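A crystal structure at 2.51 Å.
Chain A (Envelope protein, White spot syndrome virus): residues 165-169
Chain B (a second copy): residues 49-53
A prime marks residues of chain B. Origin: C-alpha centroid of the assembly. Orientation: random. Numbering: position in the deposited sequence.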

# COMPACT_ATOMS: atom_id res chain seq x y z
N PHE A 165 5.53 6.94 -3.43
CA PHE A 165 5.32 7.77 -4.61
C PHE A 165 5.15 6.85 -5.80
O PHE A 165 6.07 6.08 -6.13
CB PHE A 165 6.49 8.73 -4.83
CG PHE A 165 6.71 9.69 -3.71
CD1 PHE A 165 7.44 9.31 -2.58
CD2 PHE A 165 6.22 10.97 -3.77
CE1 PHE A 165 7.65 10.19 -1.55
CE2 PHE A 165 6.44 11.85 -2.74
CZ PHE A 165 7.14 11.47 -1.63
N PHE A 166 3.99 6.95 -6.46
CA PHE A 166 3.69 6.14 -7.65
C PHE A 166 3.82 7.04 -8.87
O PHE A 166 2.92 7.84 -9.17
CB PHE A 166 2.31 5.51 -7.54
CG PHE A 166 2.11 4.73 -6.27
CD1 PHE A 166 2.79 3.54 -6.06
CD2 PHE A 166 1.29 5.20 -5.26
CE1 PHE A 166 2.62 2.81 -4.90
CE2 PHE A 166 1.12 4.48 -4.10
CZ PHE A 166 1.78 3.28 -3.92
N LEU A 167 4.93 6.89 -9.59
CA LEU A 167 5.35 7.81 -10.63
C LEU A 167 5.06 7.25 -12.02
O LEU A 167 5.39 6.09 -12.31
CB LEU A 167 6.83 8.13 -10.46
CG LEU A 167 7.06 9.04 -9.26
CD1 LEU A 167 8.47 8.90 -8.75
CD2 LEU A 167 6.81 10.49 -9.65
N ASN A 168 4.43 8.06 -12.86
CA ASN A 168 4.11 7.69 -14.23
C ASN A 168 4.59 8.80 -15.15
O ASN A 168 4.00 9.88 -15.19
CB ASN A 168 2.61 7.44 -14.40
CG ASN A 168 2.27 6.92 -15.78
OD1 ASN A 168 1.13 7.03 -16.24
ND2 ASN A 168 3.27 6.38 -16.48
N CYS A 169 5.65 8.52 -15.90
CA CYS A 169 6.34 9.52 -16.70
C CYS A 169 6.38 9.12 -18.18
O CYS A 169 6.42 7.93 -18.52
CB CYS A 169 7.75 9.75 -16.19
SG CYS A 169 7.79 10.19 -14.46
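Chain B, residues 49-53: VYNLA

Two β-strands meet here almost at a right angle, and a single hydrogen bond joins them: the phenolic hydroxyl of a tyrosine on chain B donates to a backbone carbonyl of chain A. The N-to-C directions of strand 165-169 and of the strand that includes residues 49-52 of chain B differ by 82°, and their axes come no closer than 8.0 Å. Strands so disposed cannot form the backbone ladder of a shared sheet, and here the contact is made largely by side chains. The nearest pair of CA atoms, those of Asn168 and Leu52′, is still 6.7 Å apart.

Both segments are extended. Phi lies between about -100° and -130° throughout chain A, and residues 49-52 of chain B have similar values; Ala53′, with phi at 64°, departs from this conformation and is poorly ordered. Alternation along chain A follows from the extended backbone: Phe166 and Asn168 direct their CA-to-CB bonds toward chain B, whereas Leu167 and Cys169 direct theirs away.

Tyr50′ is the main reach of chain B. With chi1 in the t rotamer and its CA-to-CB bond toward chain A, it carries its hydroxyl across the gap, where OH of Tyr50′ lies 2.9 Å from O of Phe166. That carbonyl approaches the edge of the tyrosine ring, near its plane, as suits an acceptor of the phenolic proton. Tyrosine fits this buried position because its long, rigid ring spans the space between the backbones and ends in a polar group. OH of Tyr50′ is also 3.4 Å from CB of Asn168. CB of Phe166 is 4.5 Å from CE2 of Tyr50′, a loose apolar contact.

Phe166, in the m rotamer, starts toward chain B, but the end of its side chain leads away. Its ring nevertheless meets Leu52′, whose CD2 lies 4.2 Å from CD1 of Phe166 in an oblique approach. Leu52′ sets out sideways, yet its end comes nearer to chain A; a branched aliphatic side chain can thus offer a methyl group to the aromatic ring.

Asn168 brings its CB against Tyr50′; its amide finds its bond elsewhere in the structure, through ND2. OD1 of Asn168 is 3.8 Å from O of Asn51′, a proximity of two oxygens rather than a hydrogen bond. The CA-to-CB bond of Asn51′ points away, and its closest approach to Asn168 is through the backbone O. Together the two stretches bury 228 Å².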

# COMPACT_ATOMS: atom_id res chain seq x y z
N VAL B 49 -9.00 6.69 -12.82
CA VAL B 49 -8.43 5.36 -13.00
C VAL B 49 -6.99 5.55 -13.45
O VAL B 49 -6.73 5.95 -14.59
CB VAL B 49 -9.23 4.53 -14.02
CG1 VAL B 49 -8.62 3.14 -14.17
CG2 VAL B 49 -10.67 4.43 -13.57
N TYR B 50 -6.04 5.27 -12.56
CA TYR B 50 -4.64 5.60 -12.74
C TYR B 50 -3.86 4.31 -12.95
O TYR B 50 -3.77 3.48 -12.03
CB TYR B 50 -4.15 6.38 -11.53
CG TYR B 50 -2.73 6.89 -11.54
CD1 TYR B 50 -2.41 8.09 -12.15
CD2 TYR B 50 -1.72 6.20 -10.88
CE1 TYR B 50 -1.12 8.58 -12.13
CE2 TYR B 50 -0.43 6.68 -10.86
CZ TYR B 50 -0.14 7.87 -11.49
OH TYR B 50 1.15 8.36 -11.46
N ASN B 51 -3.30 4.12 -14.14
CA ASN B 51 -2.66 2.86 -14.51
C ASN B 51 -1.15 2.95 -14.33
O ASN B 51 -0.52 3.91 -14.77
CB ASN B 51 -3.00 2.48 -15.95
CG ASN B 51 -4.51 2.51 -16.23
OD1 ASN B 51 -5.26 1.73 -15.66
ND2 ASN B 51 -4.94 3.43 -17.09
N LEU B 52 -0.57 1.94 -13.67
CA LEU B 52 0.88 1.81 -13.52
C LEU B 52 1.39 0.84 -14.58
O LEU B 52 1.13 -0.37 -14.51
CB LEU B 52 1.24 1.33 -12.12
CG LEU B 52 1.54 2.42 -11.09
CD1 LEU B 52 0.52 3.52 -11.17
CD2 LEU B 52 1.61 1.86 -9.67
N ALA B 53 2.12 1.37 -15.56
CA ALA B 53 2.56 0.63 -16.75
C ALA B 53 1.36 0.19 -17.58
O ALA B 53 0.99 0.85 -18.56
CB ALA B 53 3.44 -0.57 -16.35